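Local coordinates for protein transcriptional regulator, AraC family (Pseudomonas putida, PDB 3GRA) that probably acts as a sequence-specific DNA-binding transcription factor of the AraC family, the present chain being its DJ-1/PfpI-like domain, at residues F16-F21 against L55-V60; F10-H15 against V76-L81; D121-S126 against D152-S157; G110-G115 against R132-E137; L33-S38 against D178-G183. One frame throughout, in Å; residues are numbered along the deposited sequence.

Contact 1. Residues F16-F21 against L55-V60; sequences FSMASF and LGLELV
M18, a selenomethionine, and L59 bury the most surface here, 87 and 81 Å², and their side chains reach toward each other tip to tip. M18 SE lies 3.7 Å from L59 CD1; the methyl CE of M18 is modelled too close to that same carbon for its distance to carry weight. In the first turn of helix 18-34, chi1 of 176° sets M18 CG anti to the backbone N, and bends at chi2 and chi3 follow. L55 covers its stem, with L55 CD1 3.7 Å from M18 CG, and the two side chains cross at about a right angle. The fork of L59 serves two rings. Its CD1 meets F16 CZ at 3.5 Å, at the ring edge and near the ring plane, whereas L59 CD2 lies 3.6 Å from F21 CE2 as those side chains slide past each other in opposite directions.

No hydrogen bond joins the two segments, so apolar contact alone links them directly. S17 is the N-cap residue of the helix, and its OG shares a hydrogen bond of 2.8 Å with S20 OG. D54 OD1 accepts from M18 N. M18 also packs on T22, and L57 on F21, of the second subunit. The geometry is that of a beta hairpin, strands 50-52 and 58-60, laid against a helix N-terminus at a subunit interface.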
# COMPACT_ATOMS: atom_id res chain seq x y z
N PHE A 16 -7.07 -6.35 -2.97
CA PHE A 16 -6.84 -5.05 -3.59
C PHE A 16 -5.34 -4.77 -3.72
O PHE A 16 -4.55 -5.14 -2.85
CB PHE A 16 -7.49 -3.96 -2.74
CG PHE A 16 -6.79 -3.71 -1.42
CD1 PHE A 16 -5.78 -2.76 -1.32
CD2 PHE A 16 -7.17 -4.41 -0.27
CE1 PHE A 16 -5.15 -2.50 -0.10
CE2 PHE A 16 -6.55 -4.16 0.96
CZ PHE A 16 -5.54 -3.20 1.05
N SER A 17 -4.96 -4.13 -4.81
CA SER A 17 -3.57 -3.77 -5.03
C SER A 17 -3.14 -2.85 -3.87
O SER A 17 -3.62 -1.72 -3.75
CB SER A 17 -3.43 -3.04 -6.36
OG SER A 17 -2.16 -2.44 -6.46
N MSE A 18 -2.25 -3.32 -3.01
CA MSE A 18 -1.84 -2.49 -1.87
C MSE A 18 -1.01 -1.28 -2.29
O MSE A 18 -1.12 -0.20 -1.69
CB MSE A 18 -1.04 -3.31 -0.85
CG MSE A 18 -0.51 -2.48 0.31
SE MSE A 18 -1.76 -2.01 1.51
CE MSE A 18 -1.49 -3.36 2.66
N ALA A 19 -0.18 -1.48 -3.30
CA ALA A 19 0.69 -0.44 -3.83
C ALA A 19 -0.13 0.67 -4.49
O ALA A 19 0.26 1.85 -4.45
CB ALA A 19 1.67 -1.05 -4.84
N SER A 20 -1.24 0.30 -5.12
CA SER A 20 -2.09 1.29 -5.76
C SER A 20 -2.70 2.15 -4.66
O SER A 20 -2.68 3.38 -4.71
CB SER A 20 -3.20 0.62 -6.57
OG SER A 20 -2.68 0.04 -7.75
N PHE A 21 -3.24 1.48 -3.65
CA PHE A 21 -3.88 2.18 -2.56
C PHE A 21 -2.94 3.06 -1.72
O PHE A 21 -3.26 4.21 -1.43
CB PHE A 21 -4.59 1.19 -1.64
CG PHE A 21 -5.27 1.83 -0.47
CD1 PHE A 21 -6.26 2.79 -0.67
CD2 PHE A 21 -4.92 1.49 0.82
CE1 PHE A 21 -6.87 3.40 0.41
CE2 PHE A 21 -5.53 2.09 1.91
CZ PHE A 21 -6.50 3.05 1.71
N LEU A 55 -0.92 -8.42 -0.78
CA LEU A 55 0.34 -8.68 -0.11
C LEU A 55 0.16 -9.61 1.09
O LEU A 55 1.10 -9.85 1.83
CB LEU A 55 0.96 -7.35 0.36
CG LEU A 55 1.45 -6.31 -0.66
CD1 LEU A 55 2.07 -5.12 0.10
CD2 LEU A 55 2.49 -6.92 -1.58
N GLY A 56 -1.05 -10.12 1.30
CA GLY A 56 -1.29 -10.99 2.44
C GLY A 56 -1.61 -10.25 3.72
O GLY A 56 -2.02 -10.85 4.72
N LEU A 57 -1.42 -8.93 3.70
CA LEU A 57 -1.69 -8.10 4.86
C LEU A 57 -3.13 -7.61 4.90
O LEU A 57 -3.75 -7.38 3.87
CB LEU A 57 -0.77 -6.88 4.86
CG LEU A 57 0.69 -6.95 5.33
CD1 LEU A 57 1.27 -8.35 5.19
CD2 LEU A 57 1.47 -5.95 4.51
N GLU A 58 -3.66 -7.46 6.11
CA GLU A 58 -5.00 -6.97 6.31
C GLU A 58 -4.93 -5.53 6.83
O GLU A 58 -4.09 -5.22 7.67
CB GLU A 58 -5.74 -7.84 7.32
CG GLU A 58 -5.93 -9.29 6.90
CD GLU A 58 -6.83 -10.04 7.86
OE1 GLU A 58 -6.53 -10.07 9.06
OE2 GLU A 58 -7.84 -10.61 7.40
N LEU A 59 -5.81 -4.67 6.33
CA LEU A 59 -5.88 -3.28 6.79
C LEU A 59 -7.18 -3.08 7.54
O LEU A 59 -8.21 -3.65 7.17
CB LEU A 59 -5.88 -2.30 5.62
CG LEU A 59 -4.58 -1.93 4.94
CD1 LEU A 59 -4.04 -3.13 4.22
CD2 LEU A 59 -4.83 -0.79 3.97
N VAL A 60 -7.15 -2.27 8.59
CA VAL A 60 -8.37 -2.01 9.32
C VAL A 60 -9.15 -0.99 8.48
O VAL A 60 -8.57 -0.05 7.92
CB VAL A 60 -8.09 -1.43 10.73
CG1 VAL A 60 -9.42 -1.15 11.45
CG2 VAL A 60 -7.25 -2.44 11.54

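Contact 2. Residues F10-H15 against V76-L81; sequences FILLEH and VVCGGL. With EDO (1,2-ethanediol), chain C.
F10, I11 and L12 pair in parallel with V76, V77 and C78, in that order, in the central sheet of the DJ-1/PfpI fold, strand 10-12 running at 23° to strand 76-78. I11 carries the pairing through both of its backbone polar atoms: I11 N donates to V76 O at 2.7 Å, and C78 N donates to I11 O at 2.9 Å. Beyond the strand end, L13 N continues the pattern with a bond of 3.2 Å to C78 O.

Side chains divide between the two faces. F10, L12, V76 and C78 share one; F10 and V76 lie side by side there, pointing the same way, with F10 CD1 3.7 Å from V76 CB. C78 SG sits beside the same ring, 77° off its normal and 3.7 Å from F10 CD1, a sulfur-aromatic contact at the edge. I11 and V77 occupy the other face, and the L13 and V77 side chains cross obliquely, L13 CD1 lying 3.8 Å from V77 CG1. Further along, H15 O receives a CA-H...O contact from G80 CA at 3.5 Å. A 1,2-ethanediol, probably from the crystallisation liquor, donates through O1 to L12 O at 2.6 Å.

Helix 18-34 covers F10 through M25 and L28, while helix 110-117 covers V77 through F113 and L114. Parallel strands enclosed between helices on both faces are characteristic of an alpha/beta/alpha sandwich, as in the DJ-1/PfpI family.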
# COMPACT_ATOMS: atom_id res chain seq x y z
N PHE A 10 -12.13 5.22 0.09
CA PHE A 10 -11.66 4.13 -0.74
C PHE A 10 -12.28 2.80 -0.34
O PHE A 10 -12.07 2.32 0.77
CB PHE A 10 -10.14 4.01 -0.62
CG PHE A 10 -9.38 5.23 -1.05
CD1 PHE A 10 -8.91 5.35 -2.35
CD2 PHE A 10 -9.12 6.26 -0.15
CE1 PHE A 10 -8.17 6.47 -2.75
CE2 PHE A 10 -8.38 7.39 -0.53
CZ PHE A 10 -7.91 7.49 -1.83
N ILE A 11 -13.03 2.19 -1.25
CA ILE A 11 -13.62 0.89 -0.96
C ILE A 11 -12.56 -0.16 -1.28
O ILE A 11 -12.18 -0.35 -2.44
CB ILE A 11 -14.88 0.62 -1.81
CG1 ILE A 11 -15.97 1.64 -1.46
CG2 ILE A 11 -15.42 -0.78 -1.51
CD1 ILE A 11 -17.17 1.57 -2.35
N LEU A 12 -12.06 -0.84 -0.25
CA LEU A 12 -11.03 -1.86 -0.45
C LEU A 12 -11.68 -3.22 -0.63
O LEU A 12 -12.33 -3.73 0.28
CB LEU A 12 -10.08 -1.91 0.76
CG LEU A 12 -9.45 -0.59 1.25
CD1 LEU A 12 -8.53 -0.91 2.42
CD2 LEU A 12 -8.65 0.09 0.12
N LEU A 13 -11.52 -3.78 -1.83
CA LEU A 13 -12.07 -5.09 -2.15
C LEU A 13 -11.02 -6.14 -1.81
O LEU A 13 -9.82 -5.83 -1.68
CB LEU A 13 -12.41 -5.17 -3.64
CG LEU A 13 -13.40 -4.14 -4.21
CD1 LEU A 13 -13.67 -4.44 -5.68
CD2 LEU A 13 -14.69 -4.18 -3.42
N GLU A 14 -11.45 -7.39 -1.65
CA GLU A 14 -10.52 -8.44 -1.30
C GLU A 14 -9.42 -8.53 -2.36
O GLU A 14 -9.70 -8.47 -3.56
CB GLU A 14 -11.23 -9.78 -1.17
CG GLU A 14 -10.61 -10.69 -0.10
CD GLU A 14 -10.91 -12.16 -0.32
OE1 GLU A 14 -10.61 -12.65 -1.43
OE2 GLU A 14 -11.42 -12.82 0.61
N HIS A 15 -8.18 -8.66 -1.90
CA HIS A 15 -7.00 -8.77 -2.77
C HIS A 15 -6.70 -7.49 -3.55
O HIS A 15 -6.13 -7.53 -4.64
CB HIS A 15 -7.17 -9.95 -3.74
CG HIS A 15 -7.55 -11.23 -3.07
ND1 HIS A 15 -6.98 -11.66 -1.90
CD2 HIS A 15 -8.45 -12.19 -3.42
CE1 HIS A 15 -7.50 -12.82 -1.54
NE2 HIS A 15 -8.40 -13.16 -2.45
N VAL A 76 -13.83 5.91 -4.32
CA VAL A 76 -12.94 5.14 -5.17
C VAL A 76 -12.99 3.63 -4.90
O VAL A 76 -12.87 3.18 -3.76
CB VAL A 76 -11.48 5.61 -4.99
CG1 VAL A 76 -10.60 5.01 -6.08
CG2 VAL A 76 -11.42 7.14 -5.02
N VAL A 77 -13.17 2.85 -5.97
CA VAL A 77 -13.21 1.40 -5.84
C VAL A 77 -11.80 0.88 -6.11
O VAL A 77 -11.24 1.06 -7.21
CB VAL A 77 -14.19 0.74 -6.83
CG1 VAL A 77 -14.19 -0.78 -6.59
CG2 VAL A 77 -15.59 1.30 -6.66
N CYS A 78 -11.23 0.25 -5.09
CA CYS A 78 -9.89 -0.30 -5.19
C CYS A 78 -9.92 -1.81 -5.38
O CYS A 78 -10.41 -2.56 -4.53
CB CYS A 78 -9.07 0.06 -3.96
SG CYS A 78 -9.03 1.83 -3.62
N GLY A 79 -9.39 -2.23 -6.52
CA GLY A 79 -9.33 -3.64 -6.85
C GLY A 79 -7.90 -4.11 -6.96
O GLY A 79 -6.97 -3.43 -6.52
N GLY A 80 -7.74 -5.28 -7.56
CA GLY A 80 -6.41 -5.85 -7.72
C GLY A 80 -6.50 -7.01 -8.68
O GLY A 80 -7.59 -7.39 -9.10
N LEU A 81 -5.35 -7.58 -9.01
CA LEU A 81 -5.25 -8.70 -9.94
C LEU A 81 -6.14 -9.87 -9.57
O LEU A 81 -6.90 -10.39 -10.40
CB LEU A 81 -3.80 -9.19 -10.02
CG LEU A 81 -3.61 -10.44 -10.87
CD1 LEU A 81 -4.00 -10.12 -12.31
CD2 LEU A 81 -2.17 -10.92 -10.79
C1 EDO C . -14.83 -6.00 0.15
O1 EDO C . -14.76 -4.67 0.67
C2 EDO C . -14.28 -7.02 1.18
O2 EDO C . -13.86 -6.34 2.39

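Contact 3. Residues D121-S126 against D152-S157; sequences DDYGCS and DRDRLS
Y123 and the turn residues D152 to R155 carry this contact, in which most polar groups have a definable partner. Y123 OH donates to D154 OD1 at 2.6 Å, using the syn lone pair of that oxygen. D152 OD2 is gripped twice, from opposite faces of the carboxylate plane: by G124 N at 2.9 Å on the anti side and by R153 NH2 at 3.1 Å on the syn side. R153 NE reaches D152 OD1 at 2.9 Å, completing a side-on salt bridge. R153 NH2 has a second acceptor in D122 O, 2.9 Å away and in the guanidinium plane.

These bonds hold the guanidinium of R153 over one face of the Y123 ring, the planes 31° apart, as an off-centre cation-pi contact with R153 CZ 4.0 Å from the centroid. R155 CG lies over the opposite face as a CH-pi contact, so the ring is sandwiched between two arginine side chains. Farther along, S126 N donates to S157 OG at 2.7 Å, N-H...O 166°. A water donates to G124 O and is hydrogen-bonded to S157 OG.

D122 OD1 is paired with R143, S126 OG with T150 and A147, and R155 NE donates to V119 O. The type II' turn D152-R155 joins strand 149-152, outermost in the main sheet, to strand 155-158, which lies between it and strand 103-107. Across from them, the weakly bonded strand around 123-125 pairs in parallel with strand 142-144.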
# COMPACT_ATOMS: atom_id res chain seq x y z
N ASP A 121 -20.72 5.51 -18.66
CA ASP A 121 -21.35 5.63 -19.96
C ASP A 121 -20.97 6.94 -20.60
O ASP A 121 -21.33 8.01 -20.11
CB ASP A 121 -22.87 5.56 -19.82
CG ASP A 121 -23.37 4.14 -19.71
OD1 ASP A 121 -22.53 3.22 -19.61
OD2 ASP A 121 -24.60 3.95 -19.71
N ASP A 122 -20.23 6.84 -21.69
CA ASP A 122 -19.76 7.99 -22.45
C ASP A 122 -18.66 8.70 -21.68
O ASP A 122 -18.59 9.94 -21.62
CB ASP A 122 -20.93 8.94 -22.73
CG ASP A 122 -20.61 9.93 -23.83
OD1 ASP A 122 -20.11 9.50 -24.90
OD2 ASP A 122 -20.87 11.13 -23.64
N TYR A 123 -17.79 7.89 -21.09
CA TYR A 123 -16.65 8.39 -20.31
C TYR A 123 -15.42 7.59 -20.70
O TYR A 123 -15.52 6.47 -21.21
CB TYR A 123 -16.89 8.19 -18.82
CG TYR A 123 -17.66 9.28 -18.09
CD1 TYR A 123 -17.00 10.41 -17.60
CD2 TYR A 123 -19.02 9.13 -17.80
CE1 TYR A 123 -17.66 11.35 -16.82
CE2 TYR A 123 -19.69 10.06 -17.02
CZ TYR A 123 -19.01 11.17 -16.52
OH TYR A 123 -19.66 12.06 -15.69
N GLY A 124 -14.25 8.17 -20.45
CA GLY A 124 -13.03 7.46 -20.74
C GLY A 124 -12.61 6.89 -19.40
O GLY A 124 -13.13 7.31 -18.37
N CYS A 125 -11.69 5.92 -19.41
CA CYS A 125 -11.20 5.35 -18.17
C CYS A 125 -9.96 4.52 -18.45
O CYS A 125 -9.65 4.21 -19.59
CB CYS A 125 -12.26 4.45 -17.51
SG CYS A 125 -12.48 2.79 -18.28
N SER A 126 -9.27 4.18 -17.37
CA SER A 126 -8.07 3.36 -17.42
C SER A 126 -8.35 2.11 -16.61
O SER A 126 -8.96 2.17 -15.54
CB SER A 126 -6.87 4.10 -16.81
OG SER A 126 -6.35 5.06 -17.71
N ASP A 152 -11.23 12.16 -16.38
CA ASP A 152 -12.31 12.61 -17.25
C ASP A 152 -13.47 13.12 -16.41
O ASP A 152 -14.31 12.35 -15.97
CB ASP A 152 -12.75 11.45 -18.14
CG ASP A 152 -13.86 11.83 -19.08
OD1 ASP A 152 -14.03 13.04 -19.34
OD2 ASP A 152 -14.55 10.92 -19.57
N ARG A 153 -13.48 14.43 -16.19
CA ARG A 153 -14.54 15.07 -15.41
C ARG A 153 -14.61 14.54 -13.99
O ARG A 153 -13.68 14.74 -13.20
CB ARG A 153 -15.88 14.88 -16.13
CG ARG A 153 -15.96 15.70 -17.41
CD ARG A 153 -17.09 15.27 -18.30
NE ARG A 153 -16.78 14.03 -19.00
CZ ARG A 153 -17.65 13.37 -19.75
NH1 ARG A 153 -18.88 13.83 -19.87
NH2 ARG A 153 -17.30 12.23 -20.33
N ASP A 154 -15.71 13.87 -13.67
CA ASP A 154 -15.89 13.31 -12.33
C ASP A 154 -15.75 11.78 -12.33
O ASP A 154 -16.40 11.07 -11.56
CB ASP A 154 -17.26 13.74 -11.78
CG ASP A 154 -18.39 13.40 -12.70
OD1 ASP A 154 -18.11 12.93 -13.83
OD2 ASP A 154 -19.55 13.60 -12.31
N ARG A 155 -14.88 11.28 -13.21
CA ARG A 155 -14.58 9.86 -13.29
C ARG A 155 -13.06 9.70 -13.39
O ARG A 155 -12.44 9.97 -14.43
CB ARG A 155 -15.30 9.20 -14.47
CG ARG A 155 -16.83 9.22 -14.35
CD ARG A 155 -17.37 8.38 -13.18
NE ARG A 155 -18.82 8.57 -13.01
CZ ARG A 155 -19.37 9.56 -12.30
NH1 ARG A 155 -18.61 10.45 -11.67
NH2 ARG A 155 -20.68 9.69 -12.25
N LEU A 156 -12.47 9.31 -12.27
CA LEU A 156 -11.04 9.13 -12.15
C LEU A 156 -10.66 7.63 -12.05
O LEU A 156 -11.21 6.88 -11.23
CB LEU A 156 -10.54 9.88 -10.91
CG LEU A 156 -10.58 11.42 -10.94
CD1 LEU A 156 -12.03 11.93 -10.99
CD2 LEU A 156 -9.88 11.95 -9.70
N SER A 157 -9.73 7.20 -12.87
CA SER A 157 -9.36 5.80 -12.84
C SER A 157 -7.91 5.55 -13.17
O SER A 157 -7.29 6.33 -13.91
CB SER A 157 -10.25 4.99 -13.79
OG SER A 157 -10.04 5.38 -15.13
O HOH W 1 -12.03 7.41 -15.65

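Contact 4. Residues G110-G115 against R132-E137; sequences GAWFLG and RASLSE
L135 and W112 make the main van der Waals contacts between two helical segments that run almost parallel, 11° apart, with axes 9.4 Å from each other at closest approach. L135 CD1 reaches across to the backbone of the first helix, 3.8 Å from G115 CA, and the backbone oxygen A111 O lies beside the same methyl at 3.9 Å. G115, with no side chain, lets L135 CD1 lie directly against its CA. Nearer the start of helix 110-117, W112 CD1 lies 4.1 Å from L135 CB, an apolar side-chain pair.

Edge contacts of the indole form a second group. W112 CG stands anti to the backbone N (chi1 -175°), and the pyrrole edge of the indole faces segment 132-137. S134 CB sits near the ring plane, 3.4 Å from W112 NE1, and the backbone atom L135 N is also met at the edge, 3.8 Å from W112 CD1.

Polar bonding plays no part across the gap. The indole N-H is the notable case, because W112 NE1 is buried by the contact without a partner in the model.

A111 and L135 both rest on C125 of the short strand 123-125, which lies between the two helices in sequence. The side chain of W112 is about 7 Å from that of D91, seen to bind magnesium in this protein though no ion is bound to it in this chain. Overall this is a near-parallel helix pair with a leucine methyl packed against a glycine, near D91.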
# COMPACT_ATOMS: atom_id res chain seq x y z
N GLY A 110 -10.76 -1.32 -10.68
CA GLY A 110 -11.99 -0.79 -10.12
C GLY A 110 -12.92 -0.22 -11.19
O GLY A 110 -14.13 -0.17 -11.01
N ALA A 111 -12.35 0.21 -12.30
CA ALA A 111 -13.16 0.76 -13.37
C ALA A 111 -14.08 -0.31 -13.91
O ALA A 111 -15.15 -0.01 -14.45
CB ALA A 111 -12.28 1.31 -14.48
N TRP A 112 -13.70 -1.57 -13.77
CA TRP A 112 -14.59 -2.64 -14.24
C TRP A 112 -15.94 -2.50 -13.51
O TRP A 112 -17.00 -2.59 -14.12
CB TRP A 112 -13.99 -4.02 -13.94
CG TRP A 112 -14.80 -5.15 -14.51
CD1 TRP A 112 -14.79 -5.61 -15.80
CD2 TRP A 112 -15.77 -5.95 -13.81
NE1 TRP A 112 -15.69 -6.65 -15.94
CE2 TRP A 112 -16.31 -6.87 -14.74
CE3 TRP A 112 -16.24 -5.97 -12.49
CZ2 TRP A 112 -17.28 -7.81 -14.38
CZ3 TRP A 112 -17.21 -6.90 -12.14
CH2 TRP A 112 -17.72 -7.81 -13.08
N PHE A 113 -15.88 -2.24 -12.20
CA PHE A 113 -17.06 -2.10 -11.36
C PHE A 113 -17.87 -0.85 -11.69
O PHE A 113 -19.09 -0.87 -11.70
CB PHE A 113 -16.63 -2.09 -9.89
CG PHE A 113 -16.05 -3.40 -9.43
CD1 PHE A 113 -16.88 -4.47 -9.10
CD2 PHE A 113 -14.67 -3.58 -9.33
CE1 PHE A 113 -16.35 -5.68 -8.67
CE2 PHE A 113 -14.14 -4.79 -8.91
CZ PHE A 113 -14.98 -5.84 -8.57
N LEU A 114 -17.18 0.25 -11.95
CA LEU A 114 -17.86 1.48 -12.34
C LEU A 114 -18.51 1.21 -13.70
O LEU A 114 -19.56 1.75 -14.01
CB LEU A 114 -16.85 2.62 -12.47
CG LEU A 114 -16.38 3.30 -11.18
CD1 LEU A 114 -16.09 2.28 -10.10
CD2 LEU A 114 -15.14 4.15 -11.50
N GLY A 115 -17.86 0.37 -14.50
CA GLY A 115 -18.39 0.03 -15.81
C GLY A 115 -19.70 -0.74 -15.71
O GLY A 115 -20.70 -0.37 -16.34
N ARG A 132 -9.78 -5.53 -19.44
CA ARG A 132 -10.18 -4.65 -20.52
C ARG A 132 -11.26 -5.26 -21.41
O ARG A 132 -12.25 -4.60 -21.75
CB ARG A 132 -8.96 -4.28 -21.37
CG ARG A 132 -9.15 -3.15 -22.37
CD ARG A 132 -7.95 -3.08 -23.31
NE ARG A 132 -6.69 -2.95 -22.58
CZ ARG A 132 -5.54 -3.49 -22.95
NH1 ARG A 132 -5.48 -4.22 -24.06
NH2 ARG A 132 -4.44 -3.31 -22.23
N ALA A 133 -11.08 -6.51 -21.79
CA ALA A 133 -12.05 -7.17 -22.66
C ALA A 133 -13.45 -7.23 -22.03
O ALA A 133 -14.45 -6.89 -22.67
CB ALA A 133 -11.56 -8.57 -23.04
N SER A 134 -13.51 -7.65 -20.77
CA SER A 134 -14.78 -7.75 -20.05
C SER A 134 -15.47 -6.40 -19.90
O SER A 134 -16.69 -6.31 -20.05
CB SER A 134 -14.57 -8.35 -18.67
OG SER A 134 -13.88 -9.59 -18.76
N LEU A 135 -14.69 -5.36 -19.59
CA LEU A 135 -15.22 -4.01 -19.41
C LEU A 135 -15.89 -3.48 -20.67
O LEU A 135 -16.91 -2.79 -20.60
CB LEU A 135 -14.11 -3.05 -18.99
CG LEU A 135 -14.48 -1.56 -18.92
CD1 LEU A 135 -15.71 -1.38 -18.03
CD2 LEU A 135 -13.31 -0.75 -18.37
N SER A 136 -15.31 -3.79 -21.82
CA SER A 136 -15.84 -3.35 -23.11
C SER A 136 -17.10 -4.15 -23.44
O SER A 136 -18.06 -3.62 -24.00
CB SER A 136 -14.80 -3.55 -24.21
OG SER A 136 -13.64 -2.78 -23.98
N GLU A 137 -17.08 -5.43 -23.10
CA GLU A 137 -18.21 -6.32 -23.35
C GLU A 137 -19.43 -5.95 -22.52
O GLU A 137 -20.56 -6.01 -23.00
CB GLU A 137 -17.82 -7.78 -23.06
CG GLU A 137 -17.08 -8.47 -24.21
CD GLU A 137 -16.35 -9.72 -23.77
OE1 GLU A 137 -16.90 -10.49 -22.94
OE2 GLU A 137 -15.23 -9.96 -24.26

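Contact 5. Residues L33-S38 against D178-G183; sequences LLRADS and DGLAEG
L180 CG stands anti to its backbone N (chi1 -162°), and so does R35 CG (chi1 -177°); from there R35 runs extended to NE, and the two side chains cross at about a right angle. The two methyls of L180 divide along the arginine stem: L180 CD1 lies 3.8 Å from R35 CB, and L180 CD2 lies 3.8 Å from R35 CD. L34 adds a second apolar surface, its CB 4.0 Å from L180 CD1. One helical turn beyond L180, G183 receives the tip of L34, with L34 CD1 3.7 Å from G183 C; the methyl packs on the backbone of this residue, which has no side chain.

The polar end of R35 turns back to its own segment. R35 NH1 donates to S38 OG at 2.9 Å with an angle of 149° at the hydrogen, while S38 OG donates to R35 O at 2.6 Å from above the carbonyl plane. These two bonds bridge R35 and S38 where the chain leaves helix 18-34.

Y176 of helix 161-176 touches both R35 and S38, and V172 of that helix touches L180. Helix 178-188 precedes the rest of the protein, which probably holds the AraC-type DNA-binding region. The contact therefore sets a helix C-terminus, that of helix 18-34, against the first turns of helix 178-188 at the surface of the domain.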
# COMPACT_ATOMS: atom_id res chain seq x y z
N LEU A 33 0.37 17.57 4.30
CA LEU A 33 1.62 17.91 4.97
C LEU A 33 2.05 19.34 4.62
O LEU A 33 2.62 20.04 5.45
CB LEU A 33 2.71 16.93 4.54
CG LEU A 33 3.81 16.63 5.57
CD1 LEU A 33 3.35 15.46 6.43
CD2 LEU A 33 5.11 16.29 4.88
N LEU A 34 1.77 19.75 3.38
CA LEU A 34 2.14 21.07 2.88
C LEU A 34 0.97 22.06 2.96
O LEU A 34 1.19 23.27 3.05
CB LEU A 34 2.62 20.96 1.44
CG LEU A 34 3.74 19.96 1.18
CD1 LEU A 34 4.00 19.86 -0.32
CD2 LEU A 34 4.99 20.41 1.92
N ARG A 35 -0.25 21.54 2.91
CA ARG A 35 -1.45 22.37 2.99
C ARG A 35 -2.46 21.65 3.88
O ARG A 35 -3.07 20.67 3.46
CB ARG A 35 -2.05 22.58 1.61
CG ARG A 35 -3.27 23.48 1.59
CD ARG A 35 -3.91 23.47 0.21
NE ARG A 35 -5.07 24.34 0.09
CZ ARG A 35 -6.20 24.18 0.77
NH1 ARG A 35 -6.33 23.17 1.63
NH2 ARG A 35 -7.21 25.02 0.59
N ALA A 36 -2.63 22.14 5.10
CA ALA A 36 -3.54 21.55 6.07
C ALA A 36 -4.96 21.31 5.59
O ALA A 36 -5.52 22.08 4.81
CB ALA A 36 -3.56 22.41 7.34
N ASP A 37 -5.54 20.22 6.10
CA ASP A 37 -6.90 19.77 5.79
C ASP A 37 -7.35 19.96 4.35
O ASP A 37 -8.45 20.45 4.08
CB ASP A 37 -7.91 20.41 6.75
CG ASP A 37 -7.90 21.92 6.69
OD1 ASP A 37 -8.06 22.47 5.58
OD2 ASP A 37 -7.74 22.55 7.76
N SER A 38 -6.50 19.56 3.41
CA SER A 38 -6.87 19.66 2.00
C SER A 38 -7.76 18.46 1.69
O SER A 38 -8.69 18.56 0.90
CB SER A 38 -5.62 19.63 1.12
OG SER A 38 -4.75 20.71 1.43
N ASP A 178 -1.13 23.65 -9.57
CA ASP A 178 0.09 22.98 -9.96
C ASP A 178 1.12 23.13 -8.85
O ASP A 178 1.96 22.26 -8.63
CB ASP A 178 0.64 23.59 -11.26
CG ASP A 178 -0.41 23.70 -12.36
OD1 ASP A 178 -0.91 22.64 -12.81
OD2 ASP A 178 -0.73 24.84 -12.77
N GLY A 179 1.04 24.25 -8.14
CA GLY A 179 1.96 24.52 -7.05
C GLY A 179 2.01 23.43 -6.00
O GLY A 179 3.10 22.95 -5.66
N LEU A 180 0.85 23.04 -5.48
CA LEU A 180 0.80 22.00 -4.45
C LEU A 180 1.23 20.65 -5.01
O LEU A 180 2.07 19.97 -4.43
CB LEU A 180 -0.62 21.89 -3.88
CG LEU A 180 -0.75 21.17 -2.54
CD1 LEU A 180 0.04 21.92 -1.48
CD2 LEU A 180 -2.21 21.08 -2.14
N ALA A 181 0.66 20.27 -6.15
CA ALA A 181 0.98 18.99 -6.79
C ALA A 181 2.47 18.86 -7.07
O ALA A 181 3.07 17.81 -6.83
CB ALA A 181 0.19 18.83 -8.07
N GLU A 182 3.07 19.92 -7.59
CA GLU A 182 4.49 19.92 -7.91
C GLU A 182 5.28 19.73 -6.61
O GLU A 182 6.29 19.04 -6.59
CB GLU A 182 4.89 21.23 -8.58
CG GLU A 182 6.32 21.24 -9.11
CD GLU A 182 6.82 22.63 -9.47
OE1 GLU A 182 7.92 22.73 -10.07
OE2 GLU A 182 6.14 23.63 -9.15
N GLY A 183 4.80 20.35 -5.54
CA GLY A 183 5.48 20.24 -4.26
C GLY A 183 5.35 18.85 -3.66
O GLY A 183 6.29 18.33 -3.05

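How the contacts relate
Contacts 1 and 2 lie 9 Å apart, centre to centre, and touch: S17 N probably bonds to G79 O, and the F21 ring packs on F10. Contact 2 meets contact 4 through L13 and V77 against F113 and L114, and contact 4 meets contact 3 around C125 and A111. Touching contacts thus run 1-2-4-3, from the subunit interface across the main sheet and the helices near D91 to the 152-155 turn. Contacts 1 and 2 close before 3 and 4 open along the chain. Contact 5 stands apart, its centre 32 Å from that of contact 4; it shares helix 18-34 with contact 1 and encloses contacts 3 and 4 in sequence.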